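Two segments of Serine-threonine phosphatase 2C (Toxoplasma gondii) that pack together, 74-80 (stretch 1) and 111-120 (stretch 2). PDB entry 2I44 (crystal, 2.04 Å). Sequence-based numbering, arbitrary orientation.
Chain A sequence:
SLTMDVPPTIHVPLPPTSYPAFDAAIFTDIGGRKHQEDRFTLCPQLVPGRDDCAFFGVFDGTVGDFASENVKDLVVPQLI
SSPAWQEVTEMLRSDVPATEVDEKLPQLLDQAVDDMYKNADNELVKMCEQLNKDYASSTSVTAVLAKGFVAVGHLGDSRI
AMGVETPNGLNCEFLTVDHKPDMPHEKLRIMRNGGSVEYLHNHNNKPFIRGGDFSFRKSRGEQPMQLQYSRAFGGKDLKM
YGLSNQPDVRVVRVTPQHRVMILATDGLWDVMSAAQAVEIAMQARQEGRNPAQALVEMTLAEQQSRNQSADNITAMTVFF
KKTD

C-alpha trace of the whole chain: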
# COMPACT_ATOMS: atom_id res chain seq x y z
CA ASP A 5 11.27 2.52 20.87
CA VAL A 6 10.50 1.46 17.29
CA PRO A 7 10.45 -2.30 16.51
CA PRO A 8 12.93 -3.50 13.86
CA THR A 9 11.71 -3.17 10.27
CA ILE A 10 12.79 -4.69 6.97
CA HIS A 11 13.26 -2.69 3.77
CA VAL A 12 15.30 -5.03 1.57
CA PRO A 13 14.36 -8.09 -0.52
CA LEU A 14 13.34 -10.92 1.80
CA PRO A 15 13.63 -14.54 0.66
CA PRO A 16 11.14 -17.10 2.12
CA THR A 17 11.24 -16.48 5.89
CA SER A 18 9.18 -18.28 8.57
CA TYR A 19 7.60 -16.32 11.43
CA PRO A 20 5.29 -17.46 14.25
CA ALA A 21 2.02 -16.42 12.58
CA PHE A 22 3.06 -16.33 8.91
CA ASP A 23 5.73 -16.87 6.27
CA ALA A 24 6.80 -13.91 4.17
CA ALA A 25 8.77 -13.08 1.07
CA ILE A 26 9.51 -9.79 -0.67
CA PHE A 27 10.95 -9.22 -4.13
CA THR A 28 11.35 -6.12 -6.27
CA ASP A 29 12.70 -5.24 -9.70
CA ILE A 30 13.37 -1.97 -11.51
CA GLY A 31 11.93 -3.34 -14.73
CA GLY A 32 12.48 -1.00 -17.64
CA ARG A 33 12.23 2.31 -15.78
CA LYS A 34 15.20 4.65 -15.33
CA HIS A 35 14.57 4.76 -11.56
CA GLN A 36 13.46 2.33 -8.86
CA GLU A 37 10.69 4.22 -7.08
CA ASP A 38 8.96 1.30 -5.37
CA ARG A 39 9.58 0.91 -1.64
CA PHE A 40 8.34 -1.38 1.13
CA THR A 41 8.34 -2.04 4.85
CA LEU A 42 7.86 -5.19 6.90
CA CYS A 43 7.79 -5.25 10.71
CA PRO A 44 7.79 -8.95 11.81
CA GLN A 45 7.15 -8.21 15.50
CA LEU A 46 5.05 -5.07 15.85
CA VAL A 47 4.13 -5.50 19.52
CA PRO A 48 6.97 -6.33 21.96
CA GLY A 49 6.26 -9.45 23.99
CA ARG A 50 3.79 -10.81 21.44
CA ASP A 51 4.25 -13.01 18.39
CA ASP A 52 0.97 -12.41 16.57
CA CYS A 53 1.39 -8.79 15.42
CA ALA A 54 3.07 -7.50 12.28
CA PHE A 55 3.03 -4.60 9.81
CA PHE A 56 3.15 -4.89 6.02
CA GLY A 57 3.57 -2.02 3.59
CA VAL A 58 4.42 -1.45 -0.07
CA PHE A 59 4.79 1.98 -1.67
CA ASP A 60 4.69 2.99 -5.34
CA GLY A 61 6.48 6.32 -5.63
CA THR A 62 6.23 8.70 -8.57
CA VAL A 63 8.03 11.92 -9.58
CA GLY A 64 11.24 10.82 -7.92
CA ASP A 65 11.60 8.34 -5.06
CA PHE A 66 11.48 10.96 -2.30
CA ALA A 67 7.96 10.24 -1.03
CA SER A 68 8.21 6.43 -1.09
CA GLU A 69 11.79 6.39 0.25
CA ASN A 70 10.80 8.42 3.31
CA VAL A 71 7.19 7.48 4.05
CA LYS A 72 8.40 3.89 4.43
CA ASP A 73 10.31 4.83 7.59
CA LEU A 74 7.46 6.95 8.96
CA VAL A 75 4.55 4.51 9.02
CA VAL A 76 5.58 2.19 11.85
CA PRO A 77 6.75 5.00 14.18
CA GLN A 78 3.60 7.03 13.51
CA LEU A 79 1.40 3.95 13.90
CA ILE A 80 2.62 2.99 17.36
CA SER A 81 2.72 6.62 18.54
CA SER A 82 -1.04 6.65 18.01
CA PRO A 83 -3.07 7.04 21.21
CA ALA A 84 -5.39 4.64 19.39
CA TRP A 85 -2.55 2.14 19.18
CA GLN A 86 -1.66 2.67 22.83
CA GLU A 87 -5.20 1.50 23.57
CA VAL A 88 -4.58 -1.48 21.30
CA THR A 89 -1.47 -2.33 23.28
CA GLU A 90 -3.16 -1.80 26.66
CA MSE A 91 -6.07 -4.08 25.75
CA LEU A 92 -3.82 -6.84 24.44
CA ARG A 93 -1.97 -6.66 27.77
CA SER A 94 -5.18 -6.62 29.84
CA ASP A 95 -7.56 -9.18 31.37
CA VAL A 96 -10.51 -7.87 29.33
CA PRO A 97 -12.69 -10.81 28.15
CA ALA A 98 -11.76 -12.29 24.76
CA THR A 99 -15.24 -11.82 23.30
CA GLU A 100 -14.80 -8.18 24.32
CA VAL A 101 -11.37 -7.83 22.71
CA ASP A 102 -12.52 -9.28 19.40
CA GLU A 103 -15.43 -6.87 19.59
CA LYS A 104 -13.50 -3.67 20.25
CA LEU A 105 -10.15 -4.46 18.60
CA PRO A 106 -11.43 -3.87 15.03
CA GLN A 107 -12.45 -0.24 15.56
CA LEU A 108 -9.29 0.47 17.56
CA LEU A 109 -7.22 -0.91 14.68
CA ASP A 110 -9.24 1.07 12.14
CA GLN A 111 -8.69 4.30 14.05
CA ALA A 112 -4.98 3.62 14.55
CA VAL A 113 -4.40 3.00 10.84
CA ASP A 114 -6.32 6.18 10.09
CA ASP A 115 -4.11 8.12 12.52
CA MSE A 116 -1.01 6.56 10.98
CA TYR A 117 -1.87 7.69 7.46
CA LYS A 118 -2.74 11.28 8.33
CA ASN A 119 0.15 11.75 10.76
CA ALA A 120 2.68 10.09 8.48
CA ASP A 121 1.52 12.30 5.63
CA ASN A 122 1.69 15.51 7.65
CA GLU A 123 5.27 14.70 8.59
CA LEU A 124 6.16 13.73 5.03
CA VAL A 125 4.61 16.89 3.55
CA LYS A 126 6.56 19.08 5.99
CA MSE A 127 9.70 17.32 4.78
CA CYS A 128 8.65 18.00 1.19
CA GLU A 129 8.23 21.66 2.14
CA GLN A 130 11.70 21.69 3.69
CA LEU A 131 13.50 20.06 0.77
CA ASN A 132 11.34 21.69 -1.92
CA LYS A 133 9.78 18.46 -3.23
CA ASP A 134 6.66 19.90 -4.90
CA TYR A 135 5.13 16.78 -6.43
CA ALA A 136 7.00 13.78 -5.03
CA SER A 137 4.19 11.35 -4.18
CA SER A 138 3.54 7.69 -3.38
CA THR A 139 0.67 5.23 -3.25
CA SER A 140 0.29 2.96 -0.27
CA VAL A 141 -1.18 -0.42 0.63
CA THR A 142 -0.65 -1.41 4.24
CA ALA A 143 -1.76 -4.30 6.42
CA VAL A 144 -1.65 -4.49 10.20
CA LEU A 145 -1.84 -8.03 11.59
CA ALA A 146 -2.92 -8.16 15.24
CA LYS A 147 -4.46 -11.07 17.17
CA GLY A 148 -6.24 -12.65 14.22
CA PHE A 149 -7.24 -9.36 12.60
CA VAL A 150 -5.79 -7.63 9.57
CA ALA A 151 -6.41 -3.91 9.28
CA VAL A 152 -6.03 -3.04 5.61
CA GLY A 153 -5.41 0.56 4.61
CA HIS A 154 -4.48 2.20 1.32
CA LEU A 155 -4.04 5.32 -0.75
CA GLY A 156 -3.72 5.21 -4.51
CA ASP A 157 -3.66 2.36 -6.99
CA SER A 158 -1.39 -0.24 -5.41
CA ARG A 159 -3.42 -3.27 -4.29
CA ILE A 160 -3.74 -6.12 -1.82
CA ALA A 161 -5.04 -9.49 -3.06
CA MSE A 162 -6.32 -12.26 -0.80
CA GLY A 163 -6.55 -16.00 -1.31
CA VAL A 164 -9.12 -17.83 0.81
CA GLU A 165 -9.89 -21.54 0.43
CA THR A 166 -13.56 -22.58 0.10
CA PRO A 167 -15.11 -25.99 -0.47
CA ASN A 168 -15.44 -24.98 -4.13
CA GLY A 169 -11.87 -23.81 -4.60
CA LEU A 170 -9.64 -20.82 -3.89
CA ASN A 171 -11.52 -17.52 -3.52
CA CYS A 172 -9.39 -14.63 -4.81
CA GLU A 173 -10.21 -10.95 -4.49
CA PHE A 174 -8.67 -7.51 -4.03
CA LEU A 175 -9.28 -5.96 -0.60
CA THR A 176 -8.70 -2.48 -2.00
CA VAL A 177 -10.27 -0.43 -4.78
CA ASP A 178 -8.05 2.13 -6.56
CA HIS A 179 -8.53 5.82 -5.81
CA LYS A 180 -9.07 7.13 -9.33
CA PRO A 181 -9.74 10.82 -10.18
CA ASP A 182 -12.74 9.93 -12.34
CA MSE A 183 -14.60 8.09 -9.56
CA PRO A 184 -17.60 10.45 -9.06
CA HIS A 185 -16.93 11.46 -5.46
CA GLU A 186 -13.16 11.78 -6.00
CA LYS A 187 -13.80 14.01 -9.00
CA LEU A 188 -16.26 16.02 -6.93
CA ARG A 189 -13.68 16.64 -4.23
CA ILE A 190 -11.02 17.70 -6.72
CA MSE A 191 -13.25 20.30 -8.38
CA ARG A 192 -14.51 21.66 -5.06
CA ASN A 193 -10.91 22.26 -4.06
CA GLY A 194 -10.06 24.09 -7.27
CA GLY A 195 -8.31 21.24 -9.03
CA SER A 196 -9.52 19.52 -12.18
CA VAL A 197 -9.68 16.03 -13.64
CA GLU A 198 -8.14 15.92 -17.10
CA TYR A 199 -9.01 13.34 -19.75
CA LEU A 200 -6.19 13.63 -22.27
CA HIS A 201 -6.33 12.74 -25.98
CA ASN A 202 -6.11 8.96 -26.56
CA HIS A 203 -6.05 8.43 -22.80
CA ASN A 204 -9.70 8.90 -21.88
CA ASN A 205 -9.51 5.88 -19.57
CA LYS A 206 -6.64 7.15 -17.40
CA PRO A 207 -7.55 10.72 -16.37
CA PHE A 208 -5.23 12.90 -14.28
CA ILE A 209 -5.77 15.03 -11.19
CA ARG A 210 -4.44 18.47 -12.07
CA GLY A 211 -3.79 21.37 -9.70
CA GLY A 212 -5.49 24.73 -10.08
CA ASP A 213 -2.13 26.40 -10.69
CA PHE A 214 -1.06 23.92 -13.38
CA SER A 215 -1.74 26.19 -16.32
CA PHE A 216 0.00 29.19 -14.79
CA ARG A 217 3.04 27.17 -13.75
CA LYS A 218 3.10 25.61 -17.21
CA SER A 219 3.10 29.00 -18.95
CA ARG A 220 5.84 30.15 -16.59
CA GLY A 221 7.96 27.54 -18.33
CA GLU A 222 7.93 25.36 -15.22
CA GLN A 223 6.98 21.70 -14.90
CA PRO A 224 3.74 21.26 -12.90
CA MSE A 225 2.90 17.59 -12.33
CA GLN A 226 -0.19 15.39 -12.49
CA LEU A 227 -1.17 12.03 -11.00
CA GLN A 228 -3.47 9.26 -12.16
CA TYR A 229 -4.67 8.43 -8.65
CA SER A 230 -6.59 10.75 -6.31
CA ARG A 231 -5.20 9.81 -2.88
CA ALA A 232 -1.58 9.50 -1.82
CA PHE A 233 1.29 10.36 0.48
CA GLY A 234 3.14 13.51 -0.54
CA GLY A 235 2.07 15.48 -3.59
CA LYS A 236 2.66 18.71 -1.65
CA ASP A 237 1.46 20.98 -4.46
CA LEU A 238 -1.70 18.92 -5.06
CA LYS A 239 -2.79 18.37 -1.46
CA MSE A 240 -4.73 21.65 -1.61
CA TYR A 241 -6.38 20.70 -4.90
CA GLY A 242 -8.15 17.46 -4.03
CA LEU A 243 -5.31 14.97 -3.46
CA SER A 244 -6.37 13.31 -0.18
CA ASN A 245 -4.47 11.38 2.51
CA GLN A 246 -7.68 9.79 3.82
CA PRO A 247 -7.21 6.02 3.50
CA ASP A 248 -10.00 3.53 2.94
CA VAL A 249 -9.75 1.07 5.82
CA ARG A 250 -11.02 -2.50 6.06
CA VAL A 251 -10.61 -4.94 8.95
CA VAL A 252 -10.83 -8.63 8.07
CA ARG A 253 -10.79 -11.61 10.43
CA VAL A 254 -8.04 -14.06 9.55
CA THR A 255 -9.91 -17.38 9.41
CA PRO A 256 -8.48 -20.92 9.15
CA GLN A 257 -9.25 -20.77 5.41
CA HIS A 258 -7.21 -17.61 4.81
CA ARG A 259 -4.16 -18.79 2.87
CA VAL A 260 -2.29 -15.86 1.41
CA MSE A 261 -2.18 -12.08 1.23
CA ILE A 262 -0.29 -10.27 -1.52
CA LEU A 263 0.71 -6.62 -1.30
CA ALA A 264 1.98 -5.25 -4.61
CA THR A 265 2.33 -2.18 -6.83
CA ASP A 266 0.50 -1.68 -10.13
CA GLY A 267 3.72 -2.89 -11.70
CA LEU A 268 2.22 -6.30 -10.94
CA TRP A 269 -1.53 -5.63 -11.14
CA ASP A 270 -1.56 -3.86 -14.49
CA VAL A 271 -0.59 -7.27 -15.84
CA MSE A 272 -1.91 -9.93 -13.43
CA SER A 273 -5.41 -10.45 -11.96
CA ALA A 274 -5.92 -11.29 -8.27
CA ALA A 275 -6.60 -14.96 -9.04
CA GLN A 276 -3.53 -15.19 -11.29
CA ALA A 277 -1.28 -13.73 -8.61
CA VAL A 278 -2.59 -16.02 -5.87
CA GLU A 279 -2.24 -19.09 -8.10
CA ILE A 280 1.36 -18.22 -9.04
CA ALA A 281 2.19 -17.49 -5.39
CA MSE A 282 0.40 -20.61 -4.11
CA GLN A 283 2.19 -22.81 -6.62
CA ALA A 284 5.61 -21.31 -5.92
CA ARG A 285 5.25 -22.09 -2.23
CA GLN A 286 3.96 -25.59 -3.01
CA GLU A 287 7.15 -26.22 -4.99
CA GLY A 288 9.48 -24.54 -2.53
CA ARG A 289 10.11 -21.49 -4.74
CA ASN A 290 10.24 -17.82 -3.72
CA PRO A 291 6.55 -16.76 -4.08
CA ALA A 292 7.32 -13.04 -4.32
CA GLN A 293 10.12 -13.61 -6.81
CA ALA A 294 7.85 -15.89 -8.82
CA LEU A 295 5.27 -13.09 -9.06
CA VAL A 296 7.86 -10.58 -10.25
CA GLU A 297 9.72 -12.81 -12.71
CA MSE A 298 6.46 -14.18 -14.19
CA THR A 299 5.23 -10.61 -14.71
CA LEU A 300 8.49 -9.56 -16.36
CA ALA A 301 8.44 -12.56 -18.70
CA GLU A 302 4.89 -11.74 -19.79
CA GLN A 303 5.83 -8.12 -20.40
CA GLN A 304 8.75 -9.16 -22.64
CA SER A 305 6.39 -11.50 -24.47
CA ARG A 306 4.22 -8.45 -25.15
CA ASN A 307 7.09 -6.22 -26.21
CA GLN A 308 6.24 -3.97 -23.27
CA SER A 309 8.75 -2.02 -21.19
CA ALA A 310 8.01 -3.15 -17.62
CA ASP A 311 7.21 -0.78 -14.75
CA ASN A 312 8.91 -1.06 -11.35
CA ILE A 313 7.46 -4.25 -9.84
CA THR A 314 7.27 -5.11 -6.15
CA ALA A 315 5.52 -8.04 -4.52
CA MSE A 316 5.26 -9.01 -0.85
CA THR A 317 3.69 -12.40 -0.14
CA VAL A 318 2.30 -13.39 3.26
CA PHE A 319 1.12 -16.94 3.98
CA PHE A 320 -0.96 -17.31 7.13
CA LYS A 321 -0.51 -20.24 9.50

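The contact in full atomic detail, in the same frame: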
# COMPACT_ATOMS: atom_id res chain seq x y z
N LEU A 74 8.35 6.18 8.09
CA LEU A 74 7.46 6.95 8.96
C LEU A 74 6.22 6.21 9.44
O LEU A 74 5.69 6.52 10.51
CB LEU A 74 7.02 8.23 8.24
CG LEU A 74 8.10 9.20 7.76
CD1 LEU A 74 7.44 10.38 7.04
CD2 LEU A 74 8.94 9.68 8.94
N VAL A 75 5.76 5.24 8.67
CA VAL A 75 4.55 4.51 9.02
C VAL A 75 4.55 3.73 10.33
O VAL A 75 3.61 3.86 11.11
CB VAL A 75 4.12 3.54 7.88
CG1 VAL A 75 3.64 4.35 6.68
CG2 VAL A 75 5.27 2.64 7.48
N VAL A 76 5.58 2.94 10.60
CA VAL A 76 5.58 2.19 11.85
C VAL A 76 5.69 3.13 13.06
O VAL A 76 4.91 3.02 14.01
CB VAL A 76 6.69 1.11 11.86
CG1 VAL A 76 6.80 0.47 13.23
CG2 VAL A 76 6.35 0.03 10.84
N PRO A 77 6.64 4.09 13.03
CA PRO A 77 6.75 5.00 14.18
C PRO A 77 5.45 5.77 14.43
O PRO A 77 4.99 5.88 15.57
CB PRO A 77 7.91 5.91 13.78
CG PRO A 77 8.77 4.99 12.96
CD PRO A 77 7.75 4.29 12.09
N GLN A 78 4.85 6.29 13.36
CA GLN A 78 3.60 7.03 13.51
C GLN A 78 2.47 6.13 14.00
O GLN A 78 1.63 6.54 14.80
CB GLN A 78 3.20 7.68 12.18
CG GLN A 78 4.01 8.90 11.79
CD GLN A 78 3.83 10.07 12.76
OE1 GLN A 78 2.91 10.08 13.57
NE2 GLN A 78 4.71 11.06 12.66
N LEU A 79 2.44 4.89 13.51
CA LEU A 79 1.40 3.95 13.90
C LEU A 79 1.40 3.71 15.40
O LEU A 79 0.38 3.91 16.07
CB LEU A 79 1.59 2.61 13.18
CG LEU A 79 0.69 1.47 13.67
CD1 LEU A 79 -0.76 1.81 13.39
CD2 LEU A 79 1.07 0.18 12.96
N ILE A 80 2.54 3.29 15.94
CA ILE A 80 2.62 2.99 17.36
C ILE A 80 2.61 4.21 18.29
O ILE A 80 2.47 4.06 19.49
CB ILE A 80 3.85 2.10 17.66
CG1 ILE A 80 5.14 2.84 17.36
CG2 ILE A 80 3.78 0.82 16.82
CD1 ILE A 80 6.38 1.99 17.55
N GLN A 111 -9.09 2.97 13.63
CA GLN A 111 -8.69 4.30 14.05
C GLN A 111 -7.18 4.51 14.07
O GLN A 111 -6.69 5.57 13.69
CB GLN A 111 -9.26 4.59 15.45
CG GLN A 111 -8.95 5.98 15.97
CD GLN A 111 -9.58 7.06 15.12
OE1 GLN A 111 -10.79 7.08 14.91
NE2 GLN A 111 -8.75 7.98 14.62
N ALA A 112 -6.43 3.50 14.50
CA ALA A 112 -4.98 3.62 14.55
C ALA A 112 -4.38 3.74 13.14
O ALA A 112 -3.46 4.52 12.92
CB ALA A 112 -4.37 2.40 15.27
N VAL A 113 -4.90 2.96 12.21
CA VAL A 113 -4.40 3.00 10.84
C VAL A 113 -4.74 4.37 10.25
O VAL A 113 -3.93 4.96 9.54
CB VAL A 113 -5.04 1.88 9.98
CG1 VAL A 113 -4.67 2.05 8.51
CG2 VAL A 113 -4.55 0.53 10.48
N ASP A 114 -5.92 4.87 10.58
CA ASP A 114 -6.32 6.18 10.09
C ASP A 114 -5.35 7.24 10.60
O ASP A 114 -4.91 8.11 9.85
CB ASP A 114 -7.74 6.51 10.55
CG ASP A 114 -8.36 7.62 9.74
OD1 ASP A 114 -8.70 7.37 8.57
OD2 ASP A 114 -8.49 8.75 10.25
N ASP A 115 -5.03 7.17 11.89
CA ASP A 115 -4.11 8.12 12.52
C ASP A 115 -2.74 8.02 11.87
O ASP A 115 -2.08 9.03 11.63
CB ASP A 115 -3.98 7.83 14.01
CG ASP A 115 -5.17 8.31 14.80
OD1 ASP A 115 -6.11 8.86 14.19
OD2 ASP A 115 -5.18 8.14 16.04
N MSE A 116 -2.31 6.79 11.60
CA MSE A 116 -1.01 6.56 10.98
C MSE A 116 -0.89 7.28 9.64
O MSE A 116 0.08 8.00 9.39
CB MSE A 116 -0.79 5.06 10.77
CG MSE A 116 0.48 4.72 10.00
SE MSE A 116 0.65 2.82 9.57
CE MSE A 116 -0.38 2.80 7.94
N TYR A 117 -1.88 7.07 8.78
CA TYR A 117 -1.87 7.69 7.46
C TYR A 117 -1.79 9.21 7.52
O TYR A 117 -0.88 9.80 6.94
CB TYR A 117 -3.11 7.26 6.67
CG TYR A 117 -2.88 6.00 5.86
CD1 TYR A 117 -2.27 6.06 4.60
CD2 TYR A 117 -3.20 4.74 6.38
CE1 TYR A 117 -1.99 4.90 3.88
CE2 TYR A 117 -2.92 3.58 5.67
CZ TYR A 117 -2.32 3.66 4.42
OH TYR A 117 -2.05 2.51 3.71
N LYS A 118 -2.72 9.82 8.22
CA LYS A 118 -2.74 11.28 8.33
C LYS A 118 -1.52 11.87 9.00
O LYS A 118 -1.00 12.89 8.55
CB LYS A 118 -4.02 11.72 9.04
CG LYS A 118 -5.28 11.44 8.22
CD LYS A 118 -6.54 11.59 9.05
CE LYS A 118 -7.78 11.31 8.23
NZ LYS A 118 -8.98 11.10 9.08
N ASN A 119 -1.03 11.23 10.06
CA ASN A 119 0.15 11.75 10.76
C ASN A 119 1.42 11.52 9.96
O ASN A 119 2.31 12.38 9.93
CB ASN A 119 0.27 11.11 12.15
CG ASN A 119 -0.83 11.56 13.09
OD1 ASN A 119 -1.35 12.67 12.96
ND2 ASN A 119 -1.18 10.70 14.04
N ALA A 120 1.50 10.37 9.29
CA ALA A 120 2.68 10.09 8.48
C ALA A 120 2.70 11.04 7.30
O ALA A 120 3.77 11.46 6.85
CB ALA A 120 2.66 8.66 8.00

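The two backbones come closest at a long residue: Leu79 CA and Met116 CA are 4.6 Å apart, and Met116, a selenomethionine, has the largest covered area in the contact, 82 Å². No hydrogen bond crosses between the two stretches; the seam is apolar around Met116, with Gln78 and Asn119 adding polar side chains. The extended side chain of Met116 (chi1 and chi2 both t, then a p turn at chi3) packs against Val75 and Leu79, one helical turn apart on the partner. SE is 3.7 Å from Leu79 CB and 3.9 Å from Val75 CB, while CG comes within 3.4 Å of Val75 O. That carbonyl is already engaged, accepting the backbone hydrogen bond from Leu79 N at 2.9 Å, so CG can pack over it without leaving it unpaired.

The helix axes approach to 8.1 Å at 127° between their directions. Alanines at 112 and 120 lie one turn before and after Met116 and make looser apolar contacts: Leu79 CD1 rests 4.1 Å from Ala112 CB; Leu74 CB lies 4.4 Å from Ala120 CB. The spacing 112, 116, 120 thus presents small, long, small along one face.

Gln78 makes contact through both its aliphatic and its amide parts: CG is 3.8 Å from Ala120 CA, and OE1 is 3.2 Å from Asn119 CB, while NE2 is hydrogen-bonded elsewhere in the structure. Charged pairing stays off the seam: Lys118 NZ bridges to Asp114 OD2 at 2.7 Å within its own helix.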